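Local atomic coordinates of dual specificity phosphatase-like 15 isoform a (Homo sapiens, PDB entry 1YZ4), a protein that catalyses removal of phosphate from phosphotyrosine, phosphoserine and phosphothreonine residues of proteins, and may act on MAPK13, ATF2, ERBB3, PDGFRB and SNX6. Residues A59-F70 with N131-F141. The protein carries 1 engineered substitution. Sequence-based numbering, arbitrary orientation.
Sequences ADTPEVPIKKHF and NPGFRQQLEEF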
ATOM      1  N   ALA A  59      -6.819 -12.375  -3.755  1.00 21.42           N
ATOM      2  CA  ALA A  59      -6.919 -13.114  -2.505  1.00 21.38           C
ATOM      3  C   ALA A  59      -5.541 -13.215  -1.845  1.00 20.92           C
ATOM      4  O   ALA A  59      -4.516 -13.005  -2.497  1.00 22.11           O
ATOM      5  CB  ALA A  59      -7.481 -14.516  -2.774  1.00 17.70           C
ATOM      6  N   ASP A  60      -5.509 -13.530  -0.554  1.00 18.44           N
ATOM      7  CA  ASP A  60      -4.235 -13.664   0.133  1.00 18.57           C
ATOM      8  C   ASP A  60      -3.706 -15.095   0.115  1.00 18.64           C
ATOM      9  O   ASP A  60      -3.912 -15.850   1.066  1.00 17.47           O
ATOM     10  CB  ASP A  60      -4.334 -13.182   1.585  1.00 18.87           C
ATOM     11  CG  ASP A  60      -2.985 -13.204   2.287  1.00 17.83           C
ATOM     12  OD1 ASP A  60      -1.979 -13.020   1.567  1.00 17.20           O
ATOM     13  OD2 ASP A  60      -2.922 -13.390   3.529  1.00  7.83           O
ATOM     14  N   THR A  61      -3.049 -15.469  -0.983  1.00 18.90           N
ATOM     15  CA  THR A  61      -2.447 -16.794  -1.121  1.00 19.53           C
ATOM     16  C   THR A  61      -1.117 -16.571  -1.821  1.00 21.73           C
ATOM     17  O   THR A  61      -1.008 -15.728  -2.714  1.00 20.90           O
ATOM     18  CB  THR A  61      -3.310 -17.767  -1.959  1.00 19.04           C
ATOM     19  OG1 THR A  61      -2.936 -17.685  -3.338  1.00 26.24           O
ATOM     20  CG2 THR A  61      -4.784 -17.429  -1.820  1.00 23.15           C
ATOM     21  N   PRO A  62      -0.081 -17.319  -1.423  1.00 24.90           N
ATOM     22  CA  PRO A  62       1.242 -17.164  -2.033  1.00 25.04           C
ATOM     23  C   PRO A  62       1.353 -17.411  -3.533  1.00 26.04           C
ATOM     24  O   PRO A  62       2.360 -17.057  -4.143  1.00 23.86           O
ATOM     25  CB  PRO A  62       2.122 -18.106  -1.202  1.00 27.32           C
ATOM     26  CG  PRO A  62       1.158 -19.139  -0.696  1.00 25.67           C
ATOM     27  CD  PRO A  62      -0.058 -18.325  -0.346  1.00 25.10           C
ATOM     28  N   GLU A  63       0.322 -17.997  -4.133  1.00 27.34           N
ATOM     29  CA  GLU A  63       0.356 -18.272  -5.568  1.00 30.57           C
ATOM     30  C   GLU A  63      -0.195 -17.128  -6.423  1.00 27.41           C
ATOM     31  O   GLU A  63       0.040 -17.064  -7.633  1.00 26.10           O
ATOM     32  CB  GLU A  63      -0.415 -19.558  -5.865  1.00 38.35           C
ATOM     33  CG  GLU A  63       0.232 -20.793  -5.269  1.00 48.98           C
ATOM     34  CD  GLU A  63      -0.445 -22.073  -5.711  1.00 55.30           C
ATOM     35  OE1 GLU A  63      -0.579 -22.280  -6.938  1.00 58.46           O
ATOM     36  OE2 GLU A  63      -0.840 -22.872  -4.834  1.00 59.50           O
ATOM     37  N   VAL A  64      -0.928 -16.227  -5.788  1.00 21.86           N
ATOM     38  CA  VAL A  64      -1.510 -15.096  -6.486  1.00 21.01           C
ATOM     39  C   VAL A  64      -0.449 -14.083  -6.898  1.00 20.10           C
ATOM     40  O   VAL A  64       0.314 -13.593  -6.072  1.00 21.21           O
ATOM     41  CB  VAL A  64      -2.550 -14.407  -5.606  1.00 20.99           C
ATOM     42  CG1 VAL A  64      -3.175 -13.253  -6.354  1.00 20.20           C
ATOM     43  CG2 VAL A  64      -3.611 -15.419  -5.188  1.00 22.76           C
ATOM     44  N   PRO A  65      -0.391 -13.753  -8.193  1.00 19.27           N
ATOM     45  CA  PRO A  65       0.596 -12.791  -8.686  1.00 17.74           C
ATOM     46  C   PRO A  65       0.211 -11.324  -8.500  1.00 16.02           C
ATOM     47  O   PRO A  65      -0.096 -10.648  -9.476  1.00 13.03           O
ATOM     48  CB  PRO A  65       0.718 -13.165 -10.154  1.00 16.16           C
ATOM     49  CG  PRO A  65      -0.705 -13.507 -10.494  1.00 18.87           C
ATOM     50  CD  PRO A  65      -1.151 -14.346  -9.311  1.00 15.33           C
ATOM     51  N   ILE A  66       0.233 -10.832  -7.258  1.00 18.00           N
ATOM     52  CA  ILE A  66      -0.105  -9.425  -7.004  1.00 16.64           C
ATOM     53  C   ILE A  66       0.899  -8.524  -7.696  1.00 15.81           C
ATOM     54  O   ILE A  66       0.644  -7.335  -7.879  1.00 15.73           O
ATOM     55  CB  ILE A  66      -0.086  -9.042  -5.491  1.00 18.73           C
ATOM     56  CG1 ILE A  66       0.789 -10.007  -4.704  1.00 13.77           C
ATOM     57  CG2 ILE A  66      -1.493  -8.960  -4.941  1.00 25.80           C
ATOM     58  CD1 ILE A  66       2.240  -9.836  -4.974  1.00 20.42           C
ATOM     59  N   LYS A  67       2.045  -9.091  -8.065  1.00 15.09           N
ATOM     60  CA  LYS A  67       3.092  -8.320  -8.727  1.00 16.93           C
ATOM     61  C   LYS A  67       2.585  -7.733 -10.031  1.00 15.91           C
ATOM     62  O   LYS A  67       3.146  -6.767 -10.542  1.00 16.73           O
ATOM     63  CB  LYS A  67       4.333  -9.185  -8.987  1.00 15.65           C
ATOM     64  CG  LYS A  67       4.205 -10.218 -10.104  1.00 20.42           C
ATOM     65  CD  LYS A  67       5.394 -11.178 -10.064  1.00 26.29           C
ATOM     66  CE  LYS A  67       5.410 -12.147 -11.238  1.00 29.36           C
ATOM     67  NZ  LYS A  67       5.863 -11.504 -12.507  1.00 33.75           N
ATOM     68  N   LYS A  68       1.517  -8.314 -10.568  1.00 17.19           N
ATOM     69  CA  LYS A  68       0.949  -7.810 -11.806  1.00 20.92           C
ATOM     70  C   LYS A  68       0.233  -6.480 -11.585  1.00 19.27           C
ATOM     71  O   LYS A  68      -0.097  -5.785 -12.542  1.00 17.92           O
ATOM     72  CB  LYS A  68      -0.014  -8.833 -12.411  1.00 25.08           C
ATOM     73  CG  LYS A  68       0.691 -10.043 -13.024  1.00 34.08           C
ATOM     74  CD  LYS A  68      -0.312 -11.056 -13.580  1.00 40.65           C
ATOM     75  CE  LYS A  68       0.372 -12.318 -14.105  1.00 38.75           C
ATOM     76  NZ  LYS A  68      -0.631 -13.343 -14.524  1.00 41.69           N
ATOM     77  N   HIS A  69       0.003  -6.120 -10.325  1.00 15.18           N
ATOM     78  CA  HIS A  69      -0.673  -4.863 -10.023  1.00 17.67           C
ATOM     79  C   HIS A  69       0.235  -3.811  -9.380  1.00 15.11           C
ATOM     80  O   HIS A  69      -0.217  -2.714  -9.052  1.00 14.59           O
ATOM     81  CB  HIS A  69      -1.888  -5.111  -9.122  1.00 19.92           C
ATOM     82  CG  HIS A  69      -2.922  -6.006  -9.732  1.00 23.52           C
ATOM     83  ND1 HIS A  69      -2.858  -7.381  -9.656  1.00 24.25           N
ATOM     84  CD2 HIS A  69      -4.046  -5.721 -10.434  1.00 23.91           C
ATOM     85  CE1 HIS A  69      -3.898  -7.904 -10.283  1.00 26.01           C
ATOM     86  NE2 HIS A  69      -4.634  -6.918 -10.765  1.00 21.85           N
ATOM     87  N   PHE A  70       1.511  -4.145  -9.215  1.00 11.30           N
ATOM     88  CA  PHE A  70       2.478  -3.229  -8.620  1.00 12.27           C
ATOM     89  C   PHE A  70       2.592  -1.887  -9.343  1.00 12.07           C
ATOM     90  O   PHE A  70       2.525  -0.827  -8.717  1.00  9.05           O
ATOM     91  CB  PHE A  70       3.871  -3.874  -8.574  1.00 14.91           C
ATOM     92  CG  PHE A  70       4.029  -4.933  -7.505  1.00 17.25           C
ATOM     93  CD1 PHE A  70       2.964  -5.290  -6.679  1.00 15.45           C
ATOM     94  CD2 PHE A  70       5.260  -5.559  -7.316  1.00 17.30           C
ATOM     95  CE1 PHE A  70       3.120  -6.248  -5.681  1.00 15.34           C
ATOM     96  CE2 PHE A  70       5.429  -6.523  -6.317  1.00 17.97           C
ATOM     97  CZ  PHE A  70       4.353  -6.866  -5.497  1.00 17.69           C
ATOM     98  N   ASN A 131       2.637 -12.714   2.894  1.00 16.97           N
ATOM     99  CA  ASN A 131       2.809 -14.161   2.805  1.00 16.77           C
ATOM    100  C   ASN A 131       4.094 -14.534   2.043  1.00 15.92           C
ATOM    101  O   ASN A 131       4.611 -13.747   1.244  1.00 16.16           O
ATOM    102  CB  ASN A 131       1.563 -14.813   2.169  1.00 12.94           C
ATOM    103  CG  ASN A 131       1.486 -14.620   0.661  1.00 17.39           C
ATOM    104  OD1 ASN A 131       2.422 -14.969  -0.068  1.00 21.48           O
ATOM    105  ND2 ASN A 131       0.358 -14.080   0.180  1.00  8.48           N
ATOM    106  N   PRO A 132       4.627 -15.744   2.288  1.00 17.92           N
ATOM    107  CA  PRO A 132       5.853 -16.222   1.635  1.00 17.97           C
ATOM    108  C   PRO A 132       5.939 -15.956   0.130  1.00 18.04           C
ATOM    109  O   PRO A 132       6.990 -15.561  -0.375  1.00 17.55           O
ATOM    110  CB  PRO A 132       5.848 -17.714   1.957  1.00 18.51           C
ATOM    111  CG  PRO A 132       5.209 -17.748   3.303  1.00 19.43           C
ATOM    112  CD  PRO A 132       4.047 -16.807   3.129  1.00 16.22           C
ATOM    113  N   GLY A 133       4.833 -16.170  -0.580  1.00 15.40           N
ATOM    114  CA  GLY A 133       4.832 -15.953  -2.018  1.00 13.25           C
ATOM    115  C   GLY A 133       4.972 -14.498  -2.416  1.00 12.54           C
ATOM    116  O   GLY A 133       5.633 -14.173  -3.405  1.00  9.70           O
ATOM    117  N   PHE A 134       4.350 -13.611  -1.647  1.00 12.40           N
ATOM    118  CA  PHE A 134       4.431 -12.186  -1.949  1.00 13.67           C
ATOM    119  C   PHE A 134       5.832 -11.652  -1.665  1.00 12.74           C
ATOM    120  O   PHE A 134       6.276 -10.690  -2.284  1.00 12.80           O
ATOM    121  CB  PHE A 134       3.398 -11.399  -1.127  1.00 11.23           C
ATOM    122  CG  PHE A 134       1.975 -11.713  -1.484  1.00  9.74           C
ATOM    123  CD1 PHE A 134       1.676 -12.492  -2.601  1.00  9.21           C
ATOM    124  CD2 PHE A 134       0.929 -11.212  -0.719  1.00  9.27           C
ATOM    125  CE1 PHE A 134       0.354 -12.763  -2.947  1.00  9.28           C
ATOM    126  CE2 PHE A 134      -0.392 -11.476  -1.057  1.00 10.41           C
ATOM    127  CZ  PHE A 134      -0.682 -12.253  -2.173  1.00  9.73           C
ATOM    128  N   ARG A 135       6.527 -12.282  -0.727  1.00 14.48           N
ATOM    129  CA  ARG A 135       7.872 -11.848  -0.381  1.00 17.72           C
ATOM    130  C   ARG A 135       8.822 -12.142  -1.540  1.00 16.85           C
ATOM    131  O   ARG A 135       9.719 -11.349  -1.829  1.00 16.96           O
ATOM    132  CB  ARG A 135       8.307 -12.527   0.928  1.00 18.01           C
ATOM    133  CG  ARG A 135       7.288 -12.261   2.051  1.00 21.01           C
ATOM    134  CD  ARG A 135       7.505 -13.071   3.315  1.00 20.83           C
ATOM    135  NE  ARG A 135       8.554 -12.526   4.165  1.00 24.09           N
ATOM    136  CZ  ARG A 135       8.356 -12.048   5.391  1.00 23.29           C
ATOM    137  NH1 ARG A 135       7.144 -12.035   5.926  1.00 25.21           N
ATOM    138  NH2 ARG A 135       9.383 -11.600   6.093  1.00 27.96           N
ATOM    139  N   GLN A 136       8.595 -13.264  -2.222  1.00 18.59           N
ATOM    140  CA  GLN A 136       9.417 -13.653  -3.369  1.00 18.67           C
ATOM    141  C   GLN A 136       9.153 -12.681  -4.503  1.00 18.11           C
ATOM    142  O   GLN A 136      10.082 -12.240  -5.187  1.00 13.61           O
ATOM    143  CB  GLN A 136       9.074 -15.072  -3.829  1.00 22.16           C
ATOM    144  CG  GLN A 136       9.442 -16.148  -2.821  1.00 33.71           C
ATOM    145  CD  GLN A 136       9.193 -17.553  -3.337  1.00 39.08           C
ATOM    146  OE1 GLN A 136       8.046 -17.973  -3.520  1.00 42.25           O
ATOM    147  NE2 GLN A 136      10.272 -18.288  -3.580  1.00 43.52           N
ATOM    148  N   GLN A 137       7.874 -12.358  -4.694  1.00 15.56           N
ATOM    149  CA  GLN A 137       7.469 -11.424  -5.726  1.00 14.82           C
ATOM    150  C   GLN A 137       8.090 -10.064  -5.415  1.00 16.49           C
ATOM    151  O   GLN A 137       8.442  -9.310  -6.325  1.00 13.81           O
ATOM    152  CB  GLN A 137       5.940 -11.326  -5.786  1.00 14.17           C
ATOM    153  CG  GLN A 137       5.283 -12.598  -6.294  1.00 10.24           C
ATOM    154  CD  GLN A 137       3.774 -12.481  -6.425  1.00 13.18           C
ATOM    155  OE1 GLN A 137       3.256 -11.509  -6.981  1.00 10.43           O
ATOM    156  NE2 GLN A 137       3.061 -13.484  -5.929  1.00 10.54           N
ATOM    157  N   LEU A 138       8.228  -9.756  -4.129  1.00 15.51           N
ATOM    158  CA  LEU A 138       8.850  -8.497  -3.730  1.00 18.44           C
ATOM    159  C   LEU A 138      10.339  -8.589  -4.080  1.00 17.81           C
ATOM    160  O   LEU A 138      10.957  -7.610  -4.497  1.00 15.97           O
ATOM    161  CB  LEU A 138       8.652  -8.250  -2.227  1.00 13.02           C
ATOM    162  CG  LEU A 138       7.235  -7.784  -1.848  1.00 15.39           C
ATOM    163  CD1 LEU A 138       7.010  -7.920  -0.347  1.00  4.00           C
ATOM    164  CD2 LEU A 138       7.033  -6.325  -2.302  1.00 13.19           C
ATOM    165  N   GLU A 139      10.900  -9.782  -3.919  1.00 20.65           N
ATOM    166  CA  GLU A 139      12.303 -10.027  -4.237  1.00 24.79           C
ATOM    167  C   GLU A 139      12.530  -9.689  -5.712  1.00 24.98           C
ATOM    168  O   GLU A 139      13.442  -8.938  -6.053  1.00 19.97           O
ATOM    169  CB  GLU A 139      12.650 -11.499  -3.993  1.00 29.09           C
ATOM    170  CG  GLU A 139      13.596 -11.755  -2.834  1.00 38.68           C
ATOM    171  CD  GLU A 139      15.004 -11.275  -3.108  1.00 40.29           C
ATOM    172  OE1 GLU A 139      15.189 -10.064  -3.345  1.00 45.89           O
ATOM    173  OE2 GLU A 139      15.927 -12.112  -3.086  1.00 46.21           O
ATOM    174  N   GLU A 140      11.688 -10.258  -6.575  1.00 25.98           N
ATOM    175  CA  GLU A 140      11.774 -10.023  -8.013  1.00 26.75           C
ATOM    176  C   GLU A 140      11.718  -8.531  -8.283  1.00 23.66           C
ATOM    177  O   GLU A 140      12.639  -7.955  -8.848  1.00 22.89           O
ATOM    178  CB  GLU A 140      10.602 -10.684  -8.744  1.00 31.66           C
ATOM    179  CG  GLU A 140      10.652 -12.199  -8.850  1.00 42.80           C
ATOM    180  CD  GLU A 140       9.384 -12.776  -9.477  1.00 47.88           C
ATOM    181  OE1 GLU A 140       9.000 -12.327 -10.587  1.00 47.51           O
ATOM    182  OE2 GLU A 140       8.775 -13.679  -8.857  1.00 47.11           O
ATOM    183  N   PHE A 141      10.614  -7.921  -7.867  1.00 21.10           N
ATOM    184  CA  PHE A 141      10.375  -6.499  -8.058  1.00 19.07           C
ATOM    185  C   PHE A 141      11.583  -5.650  -7.685  1.00 21.02           C
ATOM    186  O   PHE A 141      11.932  -4.706  -8.399  1.00 19.48           O
ATOM    187  CB  PHE A 141       9.167  -6.061  -7.232  1.00 12.91           C
ATOM    188  CG  PHE A 141       8.847  -4.601  -7.362  1.00 14.96           C
ATOM    189  CD1 PHE A 141       8.248  -4.106  -8.518  1.00 13.62           C
ATOM    190  CD2 PHE A 141       9.180  -3.711  -6.340  1.00 11.97           C
ATOM    191  CE1 PHE A 141       7.987  -2.748  -8.659  1.00 18.60           C
ATOM    192  CE2 PHE A 141       8.925  -2.349  -6.468  1.00 15.18           C
ATOM    193  CZ  PHE A 141       8.326  -1.863  -7.634  1.00 19.20           C
TER
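The ring of F134 is sandwiched between I66 and N131. I66 CG1 sits over one face in a CH-pi contact, 3.5 Å from the F134 ring centroid. On the opposite face lies the amide carbon of N131, offset toward the rim. The A59 and V64 carbonyl oxygens meet the ring edge.

N131 works in two directions. CG stands between the backbone N and the carbonyl carbon (chi1 76°), which turns the amide back over the helix start. There N131 OD1 accepts from F134 N at 2.8 Å as the N-cap, with the donor above the plane of the amide C=O. At the other end of the amide, N131 ND2 gives a nearly straight bond to D60 OD1 (2.9 Å), on the syn side but tilted out of the carboxylate plane. G133 fits close under the turn 61-64, and its CA-H points at P62 O.

One turn on, the extended side chain of Q137 reaches the loop backbone. Q137 NE2 donates to V64 O at 2.8 Å, from above the carbonyl plane. Q137 OE1 accepts from K67 N, but the place of this oxygen is less sure in the model. Further along, the edge of F70 points at the face of F141, with planes at 86°.

The N-capped helix 132-143 thus clasps the loop between strand 52-56 and helix 70-82. D60 lies near a bound sulfate and S91, the engineered position of the predicted phosphocysteine. The position of D60 is consistent with the general-acid loop of dual-specificity phosphatases, next to the phosphate pocket.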